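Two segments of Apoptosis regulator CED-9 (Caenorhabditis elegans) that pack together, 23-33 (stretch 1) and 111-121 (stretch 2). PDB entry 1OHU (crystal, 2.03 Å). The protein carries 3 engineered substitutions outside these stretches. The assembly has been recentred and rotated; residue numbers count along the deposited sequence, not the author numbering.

Stretch 1, residues 23-33: HRIRQNGMEWF
Stretch 2 111-121: GGFVAAKMMES

Two helix ends and the loops that follow them make this contact. Stretch 1 opens in a helix and 111-118 is helical, both helices begin earlier in the chain, and their axes come within 8.3 Å at a signed crossing angle of -46°. The N-to-C directions differ by 46°, and the nearest CA pairs run in the same order along both stretches: Arg24 CA lies 5.5 Å from Gly112 CA, Ile25 CA 4.7 Å from Ala116 CA, and Met30 CA 7.3 Å from Met119 CA. On stretch 2, the two closest of these CA approaches fall at small residues, Gly112 and Ala116.

Gly111 takes no part. Gly112 (phi/psi -61/-41) is where Arg24 crosses: Arg24 CG sits 3.3 Å from Gly112 O, and a CB built on Gly112 would fall about 3.2 Å from Arg24 CB, so glycine's bareness lets the helices approach. Phe113 (chi1 t, chi2 76°) directs CB away, yet its ring remains in reach, with CD1 4.0 Å from Arg24 NH2. Arg24 runs t, p, t with chi4 77°, carrying its guanidinium along the helix, and NE and NH2 are hydrogen-bonded elsewhere in the structure. Val114 points away.

Ala115 and Ala116 both point toward stretch 1. Ala115 CB meets Ile25 CD1 at 4.1 Å; Ala116 CB lies 3.7 Å from Arg24 NH1, and Ala116 N 4.1 Å from Ile25 CG1. Ile25 (m, t) sets off sideways, but its end comes nearer. Asn28 ND2 stands 3.4 Å from Ala116 O. Lys117 and Met118 make no contact across the pair.

Met119, a selenomethionine, leaves helical phi/psi (-60/139) and buries more area here than any other residue. Its m, m, t side chain brings CE 3.2 Å from Ile25 CD1 and 3.1 Å from Trp32 CD1, over one face of the indole; SE is 5.0 Å from the centroid of the five-membered ring, 47° off its normal. Trp32 has chi1 t and chi2 17°. Met30, also selenomethionine (m, t, t), points toward stretch 2 and packs against the base of the same side chain, its SE 3.7 Å from Met119 CB. Stretch 1 reaches this point through Gly29 at 73/9, followed by extended Met30 (-110/174) and Glu31 (-135/120).

A type II turn from Met118 to Ser121, closed by Ser121 N to Met118 O at 3.2 Å, puts Glu120 at 66/22. Its side chain (m, t, chi3 -171°) brings OE1 3.3 Å from Met30 CG. One water joins the stretches at this margin, donating to Glu120 OE1 at 2.6 Å and accepting from Glu31 N at 2.8 Å. Ser121 lies beyond reach.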

ATOM      1  N   HIS A  23     -10.138  -1.402   0.891  1.00 26.82           N
ATOM      2  CA  HIS A  23     -10.234  -2.768   1.386  1.00 26.90           C
ATOM      3  C   HIS A  23      -9.746  -2.918   2.825  1.00 25.99           C
ATOM      4  O   HIS A  23     -10.395  -3.572   3.644  1.00 27.85           O
ATOM      5  CB  HIS A  23      -9.437  -3.702   0.477  1.00 27.05           C
ATOM      6  CG  HIS A  23      -9.259  -5.076   1.037  1.00 30.05           C
ATOM      7  ND1 HIS A  23     -10.298  -5.977   1.144  1.00 31.88           N
ATOM      8  CD2 HIS A  23      -8.173  -5.686   1.567  1.00 30.01           C
ATOM      9  CE1 HIS A  23      -9.857  -7.084   1.716  1.00 30.85           C
ATOM     10  NE2 HIS A  23      -8.571  -6.933   1.984  1.00 29.21           N
ATOM     11  N   ARG A  24      -8.608  -2.315   3.143  1.00 25.13           N
ATOM     12  CA  ARG A  24      -8.081  -2.423   4.494  1.00 25.67           C
ATOM     13  C   ARG A  24      -8.983  -1.718   5.506  1.00 25.63           C
ATOM     14  O   ARG A  24      -9.163  -2.190   6.630  1.00 25.07           O
ATOM     15  CB  ARG A  24      -6.656  -1.863   4.568  1.00 23.39           C
ATOM     16  CG  ARG A  24      -6.004  -2.081   5.932  1.00 22.44           C
ATOM     17  CD  ARG A  24      -6.032  -3.549   6.344  1.00 20.21           C
ATOM     18  NE  ARG A  24      -5.482  -3.750   7.685  1.00 23.60           N
ATOM     19  CZ  ARG A  24      -6.125  -3.473   8.817  1.00 23.38           C
ATOM     20  NH1 ARG A  24      -7.357  -2.983   8.795  1.00 23.16           N
ATOM     21  NH2 ARG A  24      -5.526  -3.678   9.979  1.00 24.78           N
ATOM     22  N   ILE A  25      -9.557  -0.591   5.103  1.00 24.98           N
ATOM     23  CA  ILE A  25     -10.454   0.151   5.977  1.00 24.80           C
ATOM     24  C   ILE A  25     -11.746  -0.643   6.197  1.00 25.63           C
ATOM     25  O   ILE A  25     -12.283  -0.672   7.300  1.00 24.84           O
ATOM     26  CB  ILE A  25     -10.799   1.515   5.368  1.00 24.37           C
ATOM     27  CG1 ILE A  25      -9.555   2.414   5.392  1.00 24.15           C
ATOM     28  CG2 ILE A  25     -11.975   2.141   6.113  1.00 23.96           C
ATOM     29  CD1 ILE A  25      -9.739   3.745   4.676  1.00 24.21           C
ATOM     30  N   ARG A  26     -12.249  -1.280   5.143  1.00 28.01           N
ATOM     31  CA  ARG A  26     -13.471  -2.074   5.269  1.00 30.09           C
ATOM     32  C   ARG A  26     -13.185  -3.305   6.117  1.00 31.20           C
ATOM     33  O   ARG A  26     -14.063  -3.811   6.806  1.00 31.58           O
ATOM     34  CB  ARG A  26     -13.990  -2.483   3.891  1.00 29.26           C
ATOM     35  CG  ARG A  26     -14.689  -1.355   3.160  1.00 28.25           C
ATOM     36  CD  ARG A  26     -15.077  -1.720   1.735  1.00 27.05           C
ATOM     37  NE  ARG A  26     -15.911  -0.665   1.154  1.00 25.59           N
ATOM     38  CZ  ARG A  26     -16.204  -0.541  -0.137  1.00 25.74           C
ATOM     39  NH1 ARG A  26     -15.729  -1.411  -1.029  1.00 23.49           N
ATOM     40  NH2 ARG A  26     -16.985   0.455  -0.539  1.00 22.47           N
ATOM     41  N   GLN A  27     -11.937  -3.769   6.073  1.00 34.30           N
ATOM     42  CA  GLN A  27     -11.518  -4.934   6.838  1.00 35.48           C
ATOM     43  C   GLN A  27     -11.629  -4.611   8.324  1.00 35.99           C
ATOM     44  O   GLN A  27     -11.780  -5.498   9.163  1.00 35.46           O
ATOM     45  CB  GLN A  27     -10.074  -5.290   6.485  1.00 38.45           C
ATOM     46  CG  GLN A  27      -9.837  -6.774   6.277  1.00 44.15           C
ATOM     47  CD  GLN A  27     -10.841  -7.387   5.316  1.00 45.67           C
ATOM     48  OE1 GLN A  27     -11.112  -6.835   4.248  1.00 47.26           O
ATOM     49  NE2 GLN A  27     -11.399  -8.535   5.692  1.00 47.38           N
ATOM     50  N   ASN A  28     -11.558  -3.324   8.638  1.00 34.60           N
ATOM     51  CA  ASN A  28     -11.661  -2.866  10.010  1.00 33.29           C
ATOM     52  C   ASN A  28     -13.109  -2.460  10.299  1.00 31.29           C
ATOM     53  O   ASN A  28     -13.380  -1.749  11.259  1.00 30.68           O
ATOM     54  CB  ASN A  28     -10.715  -1.686  10.224  1.00 35.26           C
ATOM     55  CG  ASN A  28     -10.437  -1.424  11.680  1.00 38.48           C
ATOM     56  OD1 ASN A  28     -10.366  -2.349  12.482  1.00 40.36           O
ATOM     57  ND2 ASN A  28     -10.257  -0.155  12.031  1.00 41.38           N
ATOM     58  N   GLY A  29     -14.030  -2.919   9.454  1.00 30.79           N
ATOM     59  CA  GLY A  29     -15.439  -2.608   9.630  1.00 29.42           C
ATOM     60  C   GLY A  29     -15.849  -1.179   9.304  1.00 31.59           C
ATOM     61  O   GLY A  29     -16.984  -0.783   9.580  1.00 33.24           O
HETATM   62  N   MSE A  30     -14.947  -0.394   8.719  1.00 28.32           N
HETATM   63  CA  MSE A  30     -15.273   0.992   8.390  1.00 27.75           C
HETATM   64  C   MSE A  30     -15.397   1.243   6.886  1.00 25.71           C
HETATM   65  O   MSE A  30     -15.120   0.358   6.074  1.00 26.64           O
HETATM   66  CB  MSE A  30     -14.244   1.929   9.037  1.00 27.87           C
HETATM   67  CG  MSE A  30     -14.325   1.904  10.575  1.00 25.29           C
HETATM   68 SE   MSE A  30     -12.790   2.716  11.420  1.00 29.02          SE
HETATM   69  CE  MSE A  30     -13.133   2.266  13.255  1.00 23.97           C
ATOM     70  N   GLU A  31     -15.806   2.452   6.516  1.00 23.95           N
ATOM     71  CA  GLU A  31     -16.024   2.778   5.113  1.00 23.45           C
ATOM     72  C   GLU A  31     -15.423   4.136   4.766  1.00 23.78           C
ATOM     73  O   GLU A  31     -15.800   5.158   5.348  1.00 24.07           O
ATOM     74  CB  GLU A  31     -17.535   2.775   4.840  1.00 21.81           C
ATOM     75  CG  GLU A  31     -17.977   3.023   3.392  1.00 19.45           C
ATOM     76  CD  GLU A  31     -17.505   1.939   2.413  1.00 22.27           C
ATOM     77  OE1 GLU A  31     -17.518   0.739   2.765  1.00 21.58           O
ATOM     78  OE2 GLU A  31     -17.131   2.293   1.279  1.00 19.44           O
ATOM     79  N   TRP A  32     -14.485   4.137   3.824  1.00 21.64           N
ATOM     80  CA  TRP A  32     -13.817   5.368   3.402  1.00 23.36           C
ATOM     81  C   TRP A  32     -14.711   6.138   2.449  1.00 23.81           C
ATOM     82  O   TRP A  32     -14.675   5.917   1.243  1.00 25.93           O
ATOM     83  CB  TRP A  32     -12.478   5.042   2.719  1.00 22.30           C
ATOM     84  CG  TRP A  32     -11.685   6.259   2.298  1.00 25.83           C
ATOM     85  CD1 TRP A  32     -11.865   7.553   2.727  1.00 24.07           C
ATOM     86  CD2 TRP A  32     -10.576   6.293   1.385  1.00 25.12           C
ATOM     87  NE1 TRP A  32     -10.941   8.379   2.138  1.00 27.95           N
ATOM     88  CE2 TRP A  32     -10.138   7.636   1.310  1.00 24.88           C
ATOM     89  CE3 TRP A  32      -9.913   5.320   0.622  1.00 24.18           C
ATOM     90  CZ2 TRP A  32      -9.065   8.032   0.501  1.00 25.86           C
ATOM     91  CZ3 TRP A  32      -8.841   5.714  -0.186  1.00 23.39           C
ATOM     92  CH2 TRP A  32      -8.430   7.056  -0.239  1.00 24.80           C
ATOM     93  N   PHE A  33     -15.512   7.049   2.999  1.00 24.64           N
ATOM     94  CA  PHE A  33     -16.440   7.842   2.203  1.00 24.56           C
ATOM     95  C   PHE A  33     -15.766   8.738   1.174  1.00 24.72           C
ATOM     96  O   PHE A  33     -16.337   9.016   0.114  1.00 23.22           O
ATOM     97  CB  PHE A  33     -17.327   8.698   3.125  1.00 26.72           C
ATOM     98  CG  PHE A  33     -18.638   8.044   3.512  1.00 26.10           C
ATOM     99  CD1 PHE A  33     -18.686   6.712   3.911  1.00 26.90           C
ATOM    100  CD2 PHE A  33     -19.823   8.776   3.506  1.00 26.88           C
ATOM    101  CE1 PHE A  33     -19.902   6.121   4.299  1.00 25.32           C
ATOM    102  CE2 PHE A  33     -21.030   8.197   3.889  1.00 23.91           C
ATOM    103  CZ  PHE A  33     -21.067   6.866   4.285  1.00 23.85           C
ATOM    104  N   GLY A 111       0.354   1.902   4.362  1.00 23.93           N
ATOM    105  CA  GLY A 111      -0.566   3.003   4.123  1.00 22.41           C
ATOM    106  C   GLY A 111      -1.973   2.581   4.485  1.00 21.00           C
ATOM    107  O   GLY A 111      -2.679   3.295   5.194  1.00 19.25           O
ATOM    108  N   GLY A 112      -2.378   1.408   4.005  1.00 19.07           N
ATOM    109  CA  GLY A 112      -3.711   0.918   4.312  1.00 19.05           C
ATOM    110  C   GLY A 112      -3.884   0.734   5.809  1.00 19.09           C
ATOM    111  O   GLY A 112      -4.926   1.050   6.367  1.00 20.48           O
ATOM    112  N   PHE A 113      -2.846   0.211   6.450  1.00 20.77           N
ATOM    113  CA  PHE A 113      -2.835  -0.037   7.885  1.00 23.13           C
ATOM    114  C   PHE A 113      -3.066   1.249   8.683  1.00 22.10           C
ATOM    115  O   PHE A 113      -3.904   1.293   9.582  1.00 22.78           O
ATOM    116  CB  PHE A 113      -1.487  -0.644   8.291  1.00 24.27           C
ATOM    117  CG  PHE A 113      -1.343  -0.877   9.771  1.00 27.00           C
ATOM    118  CD1 PHE A 113      -1.975  -1.952  10.383  1.00 28.01           C
ATOM    119  CD2 PHE A 113      -0.567  -0.023  10.552  1.00 27.52           C
ATOM    120  CE1 PHE A 113      -1.836  -2.175  11.755  1.00 29.31           C
ATOM    121  CE2 PHE A 113      -0.421  -0.236  11.917  1.00 29.17           C
ATOM    122  CZ  PHE A 113      -1.059  -1.318  12.522  1.00 29.42           C
ATOM    123  N   VAL A 114      -2.305   2.287   8.355  1.00 21.26           N
ATOM    124  CA  VAL A 114      -2.423   3.572   9.041  1.00 21.80           C
ATOM    125  C   VAL A 114      -3.769   4.243   8.749  1.00 20.25           C
ATOM    126  O   VAL A 114      -4.392   4.812   9.637  1.00 23.00           O
ATOM    127  CB  VAL A 114      -1.296   4.528   8.614  1.00 21.73           C
ATOM    128  CG1 VAL A 114      -1.365   5.803   9.440  1.00 25.00           C
ATOM    129  CG2 VAL A 114       0.049   3.848   8.801  1.00 25.87           C
ATOM    130  N   ALA A 115      -4.204   4.187   7.497  1.00 19.03           N
ATOM    131  CA  ALA A 115      -5.482   4.776   7.116  1.00 18.94           C
ATOM    132  C   ALA A 115      -6.579   4.193   8.005  1.00 19.27           C
ATOM    133  O   ALA A 115      -7.416   4.923   8.526  1.00 21.52           O
ATOM    134  CB  ALA A 115      -5.779   4.478   5.657  1.00 15.33           C
ATOM    135  N   ALA A 116      -6.564   2.874   8.186  1.00 19.18           N
ATOM    136  CA  ALA A 116      -7.568   2.221   9.025  1.00 21.10           C
ATOM    137  C   ALA A 116      -7.523   2.717  10.474  1.00 21.90           C
ATOM    138  O   ALA A 116      -8.540   2.703  11.164  1.00 24.03           O
ATOM    139  CB  ALA A 116      -7.384   0.715   8.980  1.00 21.98           C
ATOM    140  N   LYS A 117      -6.351   3.143  10.939  1.00 23.25           N
ATOM    141  CA  LYS A 117      -6.219   3.660  12.303  1.00 27.10           C
ATOM    142  C   LYS A 117      -6.738   5.091  12.375  1.00 28.64           C
ATOM    143  O   LYS A 117      -7.181   5.540  13.422  1.00 31.37           O
ATOM    144  CB  LYS A 117      -4.754   3.677  12.761  1.00 27.22           C
ATOM    145  CG  LYS A 117      -4.202   2.378  13.321  1.00 27.55           C
ATOM    146  CD  LYS A 117      -2.837   2.648  13.970  1.00 30.46           C
ATOM    147  CE  LYS A 117      -2.164   1.377  14.462  1.00 34.67           C
ATOM    148  NZ  LYS A 117      -2.879   0.749  15.602  1.00 36.21           N
HETATM  149  N   MSE A 118      -6.665   5.800  11.253  1.00 29.25           N
HETATM  150  CA  MSE A 118      -7.095   7.195  11.166  1.00 30.55           C
HETATM  151  C   MSE A 118      -8.593   7.345  10.938  1.00 29.99           C
HETATM  152  O   MSE A 118      -9.188   8.365  11.293  1.00 28.87           O
HETATM  153  CB  MSE A 118      -6.346   7.891  10.029  1.00 28.48           C
HETATM  154  CG  MSE A 118      -4.828   7.881  10.183  1.00 33.63           C
HETATM  155 SE   MSE A 118      -3.955   8.512   8.584  1.00 36.99          SE
HETATM  156  CE  MSE A 118      -3.868  10.377   9.042  1.00 39.03           C
HETATM  157  N   MSE A 119      -9.199   6.337  10.323  1.00 29.35           N
HETATM  158  CA  MSE A 119     -10.629   6.381  10.065  1.00 29.34           C
HETATM  159  C   MSE A 119     -11.441   6.499  11.358  1.00 28.41           C
HETATM  160  O   MSE A 119     -11.132   5.871  12.379  1.00 30.00           O
HETATM  161  CB  MSE A 119     -11.068   5.138   9.291  1.00 28.96           C
HETATM  162  CG  MSE A 119     -10.684   5.144   7.832  1.00 30.51           C
HETATM  163 SE   MSE A 119     -11.733   6.380   6.811  1.00 36.15          SE
HETATM  164  CE  MSE A 119     -10.542   6.733   5.396  1.00 33.58           C
ATOM    165  N   GLU A 120     -12.477   7.325  11.287  1.00 26.10           N
ATOM    166  CA  GLU A 120     -13.392   7.575  12.384  1.00 28.36           C
ATOM    167  C   GLU A 120     -12.774   8.288  13.574  1.00 30.06           C
ATOM    168  O   GLU A 120     -13.284   8.225  14.694  1.00 33.24           O
ATOM    169  CB  GLU A 120     -14.086   6.274  12.791  1.00 24.74           C
ATOM    170  CG  GLU A 120     -14.892   5.684  11.620  1.00 24.07           C
ATOM    171  CD  GLU A 120     -16.052   4.807  12.058  1.00 25.24           C
ATOM    172  OE1 GLU A 120     -16.656   4.156  11.175  1.00 23.67           O
ATOM    173  OE2 GLU A 120     -16.361   4.773  13.272  1.00 24.23           O
ATOM    174  N   SER A 121     -11.667   8.971  13.303  1.00 31.00           N
ATOM    175  CA  SER A 121     -10.970   9.773  14.293  1.00 31.98           C
ATOM    176  C   SER A 121     -11.235  11.210  13.875  1.00 31.75           C
ATOM    177  O   SER A 121     -10.798  11.640  12.813  1.00 30.27           O
ATOM    178  CB  SER A 121      -9.466   9.519  14.259  1.00 32.94           C
ATOM    179  OG  SER A 121      -8.795  10.489  15.050  1.00 33.55           O
TER
HETATM  180  O   HOH W   1     -16.499   4.221   8.544  1.00 25.90           O